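Local coordinates for PelD (Pseudomonas aeruginosa, PDB 4ETZ), which binds the second messenger cyclic di-GMP and acts as one of its effectors in pellicle formation, here as the part holding its GAF and GGDEF domains, at residues L187-L192 against V226-L231; G211-L216 against L230-S235. One frame throughout, in Å; residues are numbered along the deposited sequence.

Interaction 1: L187-L192 against V226-L231; sequences LYAFEL and VLLVLL. With C2E (9,9'-[(2R,3R,3aS,5S,7aR,9R,10R,10aS,12S,14aR)-3,5,10,12-tetrahydroxy-5,12-dioxidooctahydro-2H,7H-difuro[3,2-d:3',2'-j][1,3,7,9,2,8]tetraoxadiphosphacyclododecine-2,9-diyl]bis(2-amino-1,9-dihydro-6H-purin-6-one)), chain C.
Phe190 and Leu227 form a hydrogen-bonded pair of two antiparallel strands. Their backbones bond in both directions, Phe190 N to Leu227 O and Leu227 N to Phe190 O both at 2.9 Å. Tyr188 and Val229, the next hydrogen-bonded pair along the sheet, repeat the pattern. The Phe190 side chain starts with CB, 3.8 Å from Leu227 O. With CG anti to the carbonyl carbon and beside the backbone N (chi1 -55°), the ring leans back along its own strand toward Tyr188 and turns one edge to the neighbouring strand. Ring atom CD2 comes to 3.5 Å from Leu227 O. CE2 then meets Val229 CG2 at 3.7 Å, in the ring plane. On the other face, Ala189 CB touches Leu228 CD1 at 3.7 Å. The end of Leu187 leans toward the other strand, its CD2 4.0 Å from Leu228 CG. At the strand end Leu231 turns to the ligand, its CB 3.6 Å from guanine N2 of C2E.

Strand 265-272 pairs with the far edge of strand 185-192, and strand 214-219 with that of strand 225-231. Helices 198-207 and 236-253 cover the Phe190 face, through Leu205 on the one and Tyr242, Leu243 and Leu246 on the other.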
ATOM      1  N   LEU A 187      -1.015  -4.477 -12.500  1.00 35.83           N
ATOM      2  CA  LEU A 187      -0.778  -5.864 -12.242  1.00 36.03           C
ATOM      3  C   LEU A 187      -0.282  -6.536 -13.526  1.00 35.28           C
ATOM      4  O   LEU A 187      -0.869  -6.375 -14.591  1.00 34.98           O
ATOM      5  CB  LEU A 187      -2.085  -6.520 -11.857  1.00 37.68           C
ATOM      6  CG  LEU A 187      -2.317  -7.336 -10.596  1.00 41.60           C
ATOM      7  CD1 LEU A 187      -3.665  -8.061 -10.736  1.00 44.89           C
ATOM      8  CD2 LEU A 187      -1.178  -8.303 -10.275  1.00 45.58           C
ATOM      9  N   TYR A 188       0.792  -7.292 -13.418  1.00 32.54           N
ATOM     10  CA  TYR A 188       1.228  -8.140 -14.520  1.00 32.36           C
ATOM     11  C   TYR A 188       1.165  -9.574 -14.093  1.00 32.19           C
ATOM     12  O   TYR A 188       1.593  -9.924 -12.968  1.00 31.52           O
ATOM     13  CB  TYR A 188       2.683  -7.866 -14.859  1.00 31.01           C
ATOM     14  CG  TYR A 188       2.908  -6.674 -15.744  1.00 33.41           C
ATOM     15  CD1 TYR A 188       2.694  -6.753 -17.136  1.00 33.78           C
ATOM     16  CD2 TYR A 188       3.384  -5.477 -15.211  1.00 33.59           C
ATOM     17  CE1 TYR A 188       2.953  -5.647 -17.976  1.00 35.18           C
ATOM     18  CE2 TYR A 188       3.629  -4.359 -16.032  1.00 33.27           C
ATOM     19  CZ  TYR A 188       3.402  -4.446 -17.398  1.00 36.75           C
ATOM     20  OH  TYR A 188       3.668  -3.349 -18.180  1.00 37.51           O
ATOM     21  N   ALA A 189       0.720 -10.413 -15.007  1.00 31.79           N
ATOM     22  CA  ALA A 189       0.879 -11.840 -14.875  1.00 32.63           C
ATOM     23  C   ALA A 189       1.824 -12.356 -15.963  1.00 32.86           C
ATOM     24  O   ALA A 189       1.517 -12.243 -17.167  1.00 33.19           O
ATOM     25  CB  ALA A 189      -0.512 -12.547 -14.961  1.00 33.67           C
ATOM     26  N   PHE A 190       2.952 -12.933 -15.546  1.00 31.55           N
ATOM     27  CA  PHE A 190       3.842 -13.645 -16.451  1.00 32.35           C
ATOM     28  C   PHE A 190       3.536 -15.127 -16.415  1.00 33.58           C
ATOM     29  O   PHE A 190       3.779 -15.805 -15.397  1.00 34.39           O
ATOM     30  CB  PHE A 190       5.317 -13.344 -16.138  1.00 30.88           C
ATOM     31  CG  PHE A 190       5.632 -11.891 -16.152  1.00 30.26           C
ATOM     32  CD1 PHE A 190       5.921 -11.242 -17.353  1.00 33.16           C
ATOM     33  CD2 PHE A 190       5.568 -11.132 -14.972  1.00 30.69           C
ATOM     34  CE1 PHE A 190       6.168  -9.856 -17.386  1.00 33.25           C
ATOM     35  CE2 PHE A 190       5.867  -9.766 -14.962  1.00 27.60           C
ATOM     36  CZ  PHE A 190       6.155  -9.105 -16.172  1.00 29.73           C
ATOM     37  N   GLU A 191       2.991 -15.630 -17.515  1.00 34.30           N
ATOM     38  CA  GLU A 191       2.692 -17.034 -17.618  1.00 36.17           C
ATOM     39  C   GLU A 191       3.815 -17.710 -18.397  1.00 36.14           C
ATOM     40  O   GLU A 191       4.102 -17.355 -19.544  1.00 36.22           O
ATOM     41  CB  GLU A 191       1.330 -17.281 -18.302  1.00 38.10           C
ATOM     42  CG  GLU A 191       0.973 -18.796 -18.414  1.00 39.90           C
ATOM     43  CD  GLU A 191      -0.239 -19.106 -19.320  1.00 47.85           C
ATOM     44  OE1 GLU A 191      -0.688 -18.222 -20.077  1.00 49.02           O
ATOM     45  OE2 GLU A 191      -0.738 -20.255 -19.290  1.00 47.68           O
ATOM     46  N   LEU A 192       4.407 -18.720 -17.794  1.00 37.00           N
ATOM     47  CA  LEU A 192       5.615 -19.339 -18.354  1.00 37.38           C
ATOM     48  C   LEU A 192       5.218 -20.659 -19.063  1.00 39.86           C
ATOM     49  O   LEU A 192       4.793 -21.619 -18.421  1.00 41.79           O
ATOM     50  CB  LEU A 192       6.669 -19.490 -17.233  1.00 36.94           C
ATOM     51  CG  LEU A 192       6.881 -18.227 -16.366  1.00 36.36           C
ATOM     52  CD1 LEU A 192       8.052 -18.378 -15.358  1.00 38.20           C
ATOM     53  CD2 LEU A 192       7.090 -16.936 -17.179  1.00 34.43           C
ATOM     54  N   VAL A 226       3.123 -19.221 -12.972  1.00 39.40           N
ATOM     55  CA  VAL A 226       2.694 -17.873 -13.226  1.00 38.10           C
ATOM     56  C   VAL A 226       3.324 -17.053 -12.126  1.00 36.71           C
ATOM     57  O   VAL A 226       3.165 -17.381 -10.941  1.00 37.28           O
ATOM     58  CB  VAL A 226       1.139 -17.749 -13.132  1.00 39.82           C
ATOM     59  CG1 VAL A 226       0.709 -16.281 -13.156  1.00 38.17           C
ATOM     60  CG2 VAL A 226       0.450 -18.554 -14.240  1.00 40.34           C
ATOM     61  N   LEU A 227       4.037 -16.003 -12.516  1.00 34.42           N
ATOM     62  CA  LEU A 227       4.480 -15.009 -11.589  1.00 33.89           C
ATOM     63  C   LEU A 227       3.622 -13.728 -11.687  1.00 33.68           C
ATOM     64  O   LEU A 227       3.692 -13.027 -12.703  1.00 33.42           O
ATOM     65  CB  LEU A 227       5.954 -14.685 -11.851  1.00 32.24           C
ATOM     66  CG  LEU A 227       6.487 -13.728 -10.755  1.00 32.84           C
ATOM     67  CD1 LEU A 227       6.926 -14.545  -9.522  1.00 34.45           C
ATOM     68  CD2 LEU A 227       7.617 -12.887 -11.280  1.00 30.16           C
ATOM     69  N   LEU A 228       2.829 -13.451 -10.651  1.00 33.97           N
ATOM     70  CA  LEU A 228       2.108 -12.162 -10.476  1.00 34.51           C
ATOM     71  C   LEU A 228       2.971 -11.086  -9.912  1.00 33.06           C
ATOM     72  O   LEU A 228       3.642 -11.289  -8.890  1.00 32.51           O
ATOM     73  CB  LEU A 228       0.951 -12.318  -9.489  1.00 36.48           C
ATOM     74  CG  LEU A 228      -0.497 -12.222  -9.932  1.00 40.29           C
ATOM     75  CD1 LEU A 228      -0.733 -12.931 -11.266  1.00 42.60           C
ATOM     76  CD2 LEU A 228      -1.409 -12.754  -8.847  1.00 40.08           C
ATOM     77  N   VAL A 229       2.948  -9.928 -10.553  1.00 31.70           N
ATOM     78  CA  VAL A 229       3.658  -8.777 -10.071  1.00 30.96           C
ATOM     79  C   VAL A 229       2.645  -7.621  -9.960  1.00 32.19           C
ATOM     80  O   VAL A 229       1.957  -7.303 -10.938  1.00 32.35           O
ATOM     81  CB  VAL A 229       4.820  -8.384 -11.018  1.00 30.48           C
ATOM     82  CG1 VAL A 229       5.638  -7.218 -10.442  1.00 30.28           C
ATOM     83  CG2 VAL A 229       5.793  -9.609 -11.311  1.00 29.56           C
ATOM     84  N   LEU A 230       2.578  -7.003  -8.772  1.00 31.48           N
ATOM     85  CA  LEU A 230       1.766  -5.801  -8.543  1.00 30.72           C
ATOM     86  C   LEU A 230       2.693  -4.632  -8.412  1.00 29.14           C
ATOM     87  O   LEU A 230       3.654  -4.706  -7.642  1.00 28.51           O
ATOM     88  CB  LEU A 230       0.947  -5.943  -7.266  1.00 31.98           C
ATOM     89  CG  LEU A 230       0.208  -4.658  -6.811  1.00 31.75           C
ATOM     90  CD1 LEU A 230      -0.940  -4.320  -7.802  1.00 29.11           C
ATOM     91  CD2 LEU A 230      -0.343  -4.862  -5.372  1.00 30.20           C
ATOM     92  N   LEU A 231       2.440  -3.571  -9.175  1.00 28.85           N
ATOM     93  CA  LEU A 231       3.203  -2.335  -9.131  1.00 28.60           C
ATOM     94  C   LEU A 231       2.324  -1.227  -8.474  1.00 29.81           C
ATOM     95  O   LEU A 231       1.624  -0.488  -9.184  1.00 28.94           O
ATOM     96  CB  LEU A 231       3.636  -1.878 -10.554  1.00 29.74           C
ATOM     97  CG  LEU A 231       4.341  -2.808 -11.588  1.00 33.03           C
ATOM     98  CD1 LEU A 231       4.924  -1.979 -12.760  1.00 35.28           C
ATOM     99  CD2 LEU A 231       5.404  -3.587 -10.955  1.00 34.85           C
TER
HETATM  100  P1  C2E C 501      14.737   2.962 -14.851  1.00 43.15           P
HETATM  101  O2P C2E C 501      15.199   2.916 -16.293  1.00 44.44           O
HETATM  102  O1P C2E C 501      15.076   1.793 -13.957  1.00 43.43           O
HETATM  103  O5' C2E C 501      13.178   3.162 -14.713  1.00 42.81           O
HETATM  104  C5' C2E C 501      12.448   4.179 -15.411  1.00 44.10           C
HETATM  105  C4' C2E C 501      11.010   4.233 -14.896  1.00 41.81           C
HETATM  106  O4' C2E C 501      10.397   2.968 -15.088  1.00 40.36           O
HETATM  107  C3' C2E C 501      10.882   4.438 -13.384  1.00 41.94           C
HETATM  108  O3' C2E C 501      10.917   5.792 -12.964  1.00 42.35           O
HETATM  109  C2' C2E C 501       9.575   3.789 -13.003  1.00 41.38           C
HETATM  110  O2' C2E C 501       8.489   4.713 -13.113  1.00 44.02           O
HETATM  111  C1' C2E C 501       9.471   2.668 -14.014  1.00 39.51           C
HETATM  112  N9  C2E C 501       9.952   1.406 -13.376  1.00 36.64           N
HETATM  113  C8  C2E C 501      11.095   0.799 -13.713  1.00 33.25           C
HETATM  114  N7  C2E C 501      11.292  -0.335 -13.037  1.00 33.37           N
HETATM  115  C5  C2E C 501      10.238  -0.471 -12.195  1.00 34.32           C
HETATM  116  C6  C2E C 501       9.801  -1.443 -11.170  1.00 33.87           C
HETATM  117  O6  C2E C 501      10.520  -2.560 -10.856  1.00 37.23           O
HETATM  118  N1  C2E C 501       8.622  -1.205 -10.535  1.00 34.68           N
HETATM  119  C2  C2E C 501       7.841  -0.102 -10.770  1.00 32.87           C
HETATM  120  N2  C2E C 501       6.695   0.036 -10.074  1.00 34.97           N
HETATM  121  N3  C2E C 501       8.171   0.820 -11.706  1.00 32.54           N
HETATM  122  C4  C2E C 501       9.342   0.690 -12.423  1.00 35.38           C
HETATM  123  P11 C2E C 501      11.519   6.167 -11.517  1.00 40.88           P
HETATM  124  O21 C2E C 501      11.297   7.650 -11.358  1.00 45.11           O
HETATM  125  O11 C2E C 501      10.942   5.265 -10.454  1.00 40.39           O
HETATM  126  O5A C2E C 501      13.071   5.893 -11.706  1.00 40.16           O
HETATM  127  C5A C2E C 501      13.861   6.688 -12.566  1.00 42.77           C
HETATM  128  C4A C2E C 501      15.243   6.088 -12.536  1.00 42.54           C
HETATM  129  O4A C2E C 501      15.688   6.113 -11.183  1.00 45.17           O
HETATM  130  C3A C2E C 501      15.258   4.615 -12.871  1.00 42.94           C
HETATM  131  O3A C2E C 501      15.354   4.328 -14.252  1.00 46.01           O
HETATM  132  C2A C2E C 501      16.480   4.103 -12.156  1.00 43.14           C
HETATM  133  O2A C2E C 501      17.677   4.367 -12.870  1.00 43.34           O
HETATM  134  C1A C2E C 501      16.486   4.948 -10.909  1.00 42.91           C
HETATM  135  N91 C2E C 501      15.831   4.164  -9.850  1.00 40.78           N
HETATM  136  C81 C2E C 501      14.568   4.354  -9.418  1.00 40.87           C
HETATM  137  N71 C2E C 501      14.264   3.471  -8.432  1.00 40.48           N
HETATM  138  C51 C2E C 501      15.349   2.695  -8.259  1.00 39.70           C
HETATM  139  C61 C2E C 501      15.685   1.573  -7.373  1.00 40.50           C
HETATM  140  O61 C2E C 501      14.754   1.158  -6.497  1.00 43.90           O
HETATM  141  N11 C2E C 501      16.877   0.982  -7.469  1.00 42.36           N
HETATM  142  C21 C2E C 501      17.800   1.440  -8.362  1.00 44.01           C
HETATM  143  N21 C2E C 501      19.006   0.829  -8.416  1.00 46.20           N
HETATM  144  N31 C2E C 501      17.547   2.482  -9.199  1.00 42.99           N
HETATM  145  C41 C2E C 501      16.367   3.136  -9.190  1.00 40.27           C

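Interaction 2: G211-L216 against L230-S235; sequences GLDVQL and LLPLTS. With C2E (9,9'-[(2R,3R,3aS,5S,7aR,9R,10R,10aS,12S,14aR)-3,5,10,12-tetrahydroxy-5,12-dioxidooctahydro-2H,7H-difuro[3,2-d:3',2'-j][1,3,7,9,2,8]tetraoxadiphosphacyclododecine-2,9-diyl]bis(2-amino-1,9-dihydro-6H-purin-6-one)), chain C.
Asp213, packed against Leu231, holds the Watson-Crick edge of one guanine of cyclic di-GMP. Its OD2 accepts from C2E N1 at 2.5 Å, a value so short that the exact length is doubtful. Its OD1 accepts from C2E N2 at 3.2 Å, nearly straight at 167°. CG stands anti to the carbonyl carbon of Asp213 (chi1 -60°), which carries the carboxylate over to Leu231 and the base. The Asp213 and Leu231 side chains cross at an angle, with Leu231 CD2 3.2 Å from Asp213 OD2. The amino group N2 has a second acceptor, Thr234 OG1, at 3.0 Å. Thr234 OG1 in turn gives its proton to Pro232 O at 2.9 Å, arriving from above the carbonyl plane. A water ties the two segments together, giving protons to Asp213 OD1 at 2.7 Å and to Pro232 O at 2.8 Å. Asp213 OD1 and Pro232 O thus each accept two bonds. Pro232 O, directly for Thr234 and through the water for Asp213, probably helps to position both groups that grip the base.

Behind the site the backbones of Val214 and Leu230 bond to each other in both directions. Leu230 N to Val214 O, at 3.0 Å, is the straighter bond. Their side chains lie side by side, with Val214 CG2 against Leu230 CB and CD2. Pro232 CG touches Leu212 O. Leu212 also packs on helix 2-16.

Arg210 and Asp213 have the spacing of the RxxD motif. Both bind the ligand, with Arg245 and Gln1, as in the inhibitory site of GGDEF domains.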
ATOM      1  N   GLY A 211      11.429  -1.853  -4.748  1.00 31.57           N
ATOM      2  CA  GLY A 211      10.567  -0.904  -4.012  1.00 30.48           C
ATOM      3  C   GLY A 211       9.349  -1.571  -3.391  1.00 29.79           C
ATOM      4  O   GLY A 211       9.455  -2.627  -2.779  1.00 28.08           O
ATOM      5  N   LEU A 212       8.195  -0.947  -3.547  1.00 29.75           N
ATOM      6  CA  LEU A 212       6.918  -1.505  -3.043  1.00 30.34           C
ATOM      7  C   LEU A 212       6.284  -2.602  -3.890  1.00 30.27           C
ATOM      8  O   LEU A 212       5.237  -3.148  -3.514  1.00 30.73           O
ATOM      9  CB  LEU A 212       5.882  -0.394  -2.850  1.00 30.69           C
ATOM     10  CG  LEU A 212       5.555   0.333  -1.535  1.00 33.29           C
ATOM     11  CD1 LEU A 212       6.380   0.070  -0.229  1.00 30.01           C
ATOM     12  CD2 LEU A 212       5.405   1.811  -1.847  1.00 32.43           C
ATOM     13  N   ASP A 213       6.877  -2.933  -5.035  1.00 30.17           N
ATOM     14  CA  ASP A 213       6.349  -4.061  -5.814  1.00 30.60           C
ATOM     15  C   ASP A 213       6.320  -5.349  -5.034  1.00 29.73           C
ATOM     16  O   ASP A 213       7.263  -5.660  -4.285  1.00 28.76           O
ATOM     17  CB  ASP A 213       7.154  -4.231  -7.115  1.00 31.31           C
ATOM     18  CG  ASP A 213       7.090  -3.004  -7.983  1.00 34.02           C
ATOM     19  OD1 ASP A 213       6.345  -2.031  -7.657  1.00 34.12           O
ATOM     20  OD2 ASP A 213       7.814  -2.995  -8.999  1.00 39.85           O
ATOM     21  N   VAL A 214       5.231  -6.094  -5.168  1.00 29.30           N
ATOM     22  CA  VAL A 214       5.151  -7.403  -4.532  1.00 30.23           C
ATOM     23  C   VAL A 214       4.862  -8.470  -5.581  1.00 31.21           C
ATOM     24  O   VAL A 214       4.270  -8.174  -6.618  1.00 29.38           O
ATOM     25  CB  VAL A 214       4.101  -7.481  -3.401  1.00 30.96           C
ATOM     26  CG1 VAL A 214       4.646  -6.766  -2.105  1.00 32.80           C
ATOM     27  CG2 VAL A 214       2.797  -6.887  -3.853  1.00 27.47           C
ATOM     28  N   GLN A 215       5.267  -9.700  -5.278  1.00 31.39           N
ATOM     29  CA  GLN A 215       5.173 -10.793  -6.221  1.00 32.68           C
ATOM     30  C   GLN A 215       4.538 -12.020  -5.600  1.00 34.84           C
ATOM     31  O   GLN A 215       4.629 -12.275  -4.394  1.00 35.48           O
ATOM     32  CB  GLN A 215       6.553 -11.163  -6.784  1.00 33.56           C
ATOM     33  CG  GLN A 215       7.319 -10.030  -7.488  1.00 32.51           C
ATOM     34  CD  GLN A 215       8.608 -10.505  -8.130  1.00 33.63           C
ATOM     35  OE1 GLN A 215       9.072 -11.600  -7.836  1.00 35.07           O
ATOM     36  NE2 GLN A 215       9.184  -9.684  -9.034  1.00 29.68           N
ATOM     37  N   LEU A 216       3.922 -12.819  -6.446  1.00 35.69           N
ATOM     38  CA  LEU A 216       3.400 -14.079  -6.012  1.00 38.12           C
ATOM     39  C   LEU A 216       3.709 -15.147  -7.060  1.00 39.61           C
ATOM     40  O   LEU A 216       3.372 -15.001  -8.240  1.00 38.30           O
ATOM     41  CB  LEU A 216       1.890 -13.951  -5.784  1.00 39.53           C
ATOM     42  CG  LEU A 216       1.227 -14.317  -4.450  1.00 41.89           C
ATOM     43  CD1 LEU A 216      -0.236 -14.648  -4.711  1.00 39.77           C
ATOM     44  CD2 LEU A 216       1.910 -15.462  -3.684  1.00 42.26           C
ATOM     45  N   LEU A 230       2.578  -7.003  -8.772  1.00 31.48           N
ATOM     46  CA  LEU A 230       1.766  -5.801  -8.543  1.00 30.72           C
ATOM     47  C   LEU A 230       2.693  -4.632  -8.412  1.00 29.14           C
ATOM     48  O   LEU A 230       3.654  -4.706  -7.642  1.00 28.51           O
ATOM     49  CB  LEU A 230       0.947  -5.943  -7.266  1.00 31.98           C
ATOM     50  CG  LEU A 230       0.208  -4.658  -6.811  1.00 31.75           C
ATOM     51  CD1 LEU A 230      -0.940  -4.320  -7.802  1.00 29.11           C
ATOM     52  CD2 LEU A 230      -0.343  -4.862  -5.372  1.00 30.20           C
ATOM     53  N   LEU A 231       2.440  -3.571  -9.175  1.00 28.85           N
ATOM     54  CA  LEU A 231       3.203  -2.335  -9.131  1.00 28.60           C
ATOM     55  C   LEU A 231       2.324  -1.227  -8.474  1.00 29.81           C
ATOM     56  O   LEU A 231       1.624  -0.488  -9.184  1.00 28.94           O
ATOM     57  CB  LEU A 231       3.636  -1.878 -10.554  1.00 29.74           C
ATOM     58  CG  LEU A 231       4.341  -2.808 -11.588  1.00 33.03           C
ATOM     59  CD1 LEU A 231       4.924  -1.979 -12.760  1.00 35.28           C
ATOM     60  CD2 LEU A 231       5.404  -3.587 -10.955  1.00 34.85           C
ATOM     61  N   PRO A 232       2.373  -1.106  -7.118  1.00 29.63           N
ATOM     62  CA  PRO A 232       1.592  -0.061  -6.426  1.00 29.73           C
ATOM     63  C   PRO A 232       1.986   1.307  -6.876  1.00 29.23           C
ATOM     64  O   PRO A 232       3.153   1.548  -7.154  1.00 30.34           O
ATOM     65  CB  PRO A 232       1.992  -0.230  -4.922  1.00 28.77           C
ATOM     66  CG  PRO A 232       2.499  -1.608  -4.820  1.00 29.57           C
ATOM     67  CD  PRO A 232       3.093  -1.983  -6.157  1.00 28.86           C
ATOM     68  N   LEU A 233       1.021   2.219  -6.931  1.00 32.07           N
ATOM     69  CA  LEU A 233       1.311   3.655  -7.100  1.00 32.26           C
ATOM     70  C   LEU A 233       2.178   3.935  -8.323  1.00 32.57           C
ATOM     71  O   LEU A 233       3.112   4.742  -8.278  1.00 33.51           O
ATOM     72  CB  LEU A 233       1.934   4.260  -5.833  1.00 31.36           C
ATOM     73  CG  LEU A 233       1.168   4.070  -4.511  1.00 33.02           C
ATOM     74  CD1 LEU A 233       2.058   4.340  -3.314  1.00 36.65           C
ATOM     75  CD2 LEU A 233      -0.070   4.981  -4.473  1.00 36.31           C
ATOM     76  N   THR A 234       1.824   3.282  -9.420  1.00 32.09           N
ATOM     77  CA  THR A 234       2.589   3.338 -10.652  1.00 32.16           C
ATOM     78  C   THR A 234       1.641   3.621 -11.817  1.00 33.30           C
ATOM     79  O   THR A 234       0.604   2.975 -11.948  1.00 34.02           O
ATOM     80  CB  THR A 234       3.345   1.984 -10.857  1.00 31.25           C
ATOM     81  OG1 THR A 234       4.262   1.821  -9.776  1.00 29.29           O
ATOM     82  CG2 THR A 234       4.124   1.957 -12.197  1.00 33.53           C
ATOM     83  N   SER A 235       1.991   4.602 -12.645  1.00 34.53           N
ATOM     84  CA  SER A 235       1.132   5.025 -13.751  1.00 36.91           C
ATOM     85  C   SER A 235       1.411   4.140 -14.962  1.00 37.42           C
ATOM     86  O   SER A 235       2.344   3.331 -14.935  1.00 35.17           O
ATOM     87  CB  SER A 235       1.434   6.476 -14.086  1.00 38.40           C
ATOM     88  OG  SER A 235       2.820   6.579 -14.387  1.00 39.71           O
TER
HETATM   89  P1  C2E C 501      14.737   2.962 -14.851  1.00 43.15           P
HETATM   90  O2P C2E C 501      15.199   2.916 -16.293  1.00 44.44           O
HETATM   91  O1P C2E C 501      15.076   1.793 -13.957  1.00 43.43           O
HETATM   92  O5' C2E C 501      13.178   3.162 -14.713  1.00 42.81           O
HETATM   93  C5' C2E C 501      12.448   4.179 -15.411  1.00 44.10           C
HETATM   94  C4' C2E C 501      11.010   4.233 -14.896  1.00 41.81           C
HETATM   95  O4' C2E C 501      10.397   2.968 -15.088  1.00 40.36           O
HETATM   96  C3' C2E C 501      10.882   4.438 -13.384  1.00 41.94           C
HETATM   97  O3' C2E C 501      10.917   5.792 -12.964  1.00 42.35           O
HETATM   98  C2' C2E C 501       9.575   3.789 -13.003  1.00 41.38           C
HETATM   99  O2' C2E C 501       8.489   4.713 -13.113  1.00 44.02           O
HETATM  100  C1' C2E C 501       9.471   2.668 -14.014  1.00 39.51           C
HETATM  101  N9  C2E C 501       9.952   1.406 -13.376  1.00 36.64           N
HETATM  102  C8  C2E C 501      11.095   0.799 -13.713  1.00 33.25           C
HETATM  103  N7  C2E C 501      11.292  -0.335 -13.037  1.00 33.37           N
HETATM  104  C5  C2E C 501      10.238  -0.471 -12.195  1.00 34.32           C
HETATM  105  C6  C2E C 501       9.801  -1.443 -11.170  1.00 33.87           C
HETATM  106  O6  C2E C 501      10.520  -2.560 -10.856  1.00 37.23           O
HETATM  107  N1  C2E C 501       8.622  -1.205 -10.535  1.00 34.68           N
HETATM  108  C2  C2E C 501       7.841  -0.102 -10.770  1.00 32.87           C
HETATM  109  N2  C2E C 501       6.695   0.036 -10.074  1.00 34.97           N
HETATM  110  N3  C2E C 501       8.171   0.820 -11.706  1.00 32.54           N
HETATM  111  C4  C2E C 501       9.342   0.690 -12.423  1.00 35.38           C
HETATM  112  P11 C2E C 501      11.519   6.167 -11.517  1.00 40.88           P
HETATM  113  O21 C2E C 501      11.297   7.650 -11.358  1.00 45.11           O
HETATM  114  O11 C2E C 501      10.942   5.265 -10.454  1.00 40.39           O
HETATM  115  O5A C2E C 501      13.071   5.893 -11.706  1.00 40.16           O
HETATM  116  C5A C2E C 501      13.861   6.688 -12.566  1.00 42.77           C
HETATM  117  C4A C2E C 501      15.243   6.088 -12.536  1.00 42.54           C
HETATM  118  O4A C2E C 501      15.688   6.113 -11.183  1.00 45.17           O
HETATM  119  C3A C2E C 501      15.258   4.615 -12.871  1.00 42.94           C
HETATM  120  O3A C2E C 501      15.354   4.328 -14.252  1.00 46.01           O
HETATM  121  C2A C2E C 501      16.480   4.103 -12.156  1.00 43.14           C
HETATM  122  O2A C2E C 501      17.677   4.367 -12.870  1.00 43.34           O
HETATM  123  C1A C2E C 501      16.486   4.948 -10.909  1.00 42.91           C
HETATM  124  N91 C2E C 501      15.831   4.164  -9.850  1.00 40.78           N
HETATM  125  C81 C2E C 501      14.568   4.354  -9.418  1.00 40.87           C
HETATM  126  N71 C2E C 501      14.264   3.471  -8.432  1.00 40.48           N
HETATM  127  C51 C2E C 501      15.349   2.695  -8.259  1.00 39.70           C
HETATM  128  C61 C2E C 501      15.685   1.573  -7.373  1.00 40.50           C
HETATM  129  O61 C2E C 501      14.754   1.158  -6.497  1.00 43.90           O
HETATM  130  N11 C2E C 501      16.877   0.982  -7.469  1.00 42.36           N
HETATM  131  C21 C2E C 501      17.800   1.440  -8.362  1.00 44.01           C
HETATM  132  N21 C2E C 501      19.006   0.829  -8.416  1.00 46.20           N
HETATM  133  N31 C2E C 501      17.547   2.482  -9.199  1.00 42.99           N
HETATM  134  C41 C2E C 501      16.367   3.136  -9.190  1.00 40.27           C
HETATM  135  O   HOH W   1       5.666   0.357  -6.590  1.00 40.96           O

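Both interactions belong to one antiparallel sheet of the GGDEF domain and share strand 225-231. Interaction 1 pairs this strand with 185-192 in the middle of the sheet. Interaction 2 pairs its end with the edge strand 214-219 and then runs on into loops. Both are mostly buried. Interaction 1 covers more surface, 540 Å² against 304 Å², and rests on regular backbone bonds and apolar side chains. Interaction 2 has a single bridge pair and adds a carboxylate, a hydroxyl and a water around the guanine. Leu230 and Leu231 belong to both, so the hydrophobic core leads directly into the ligand site.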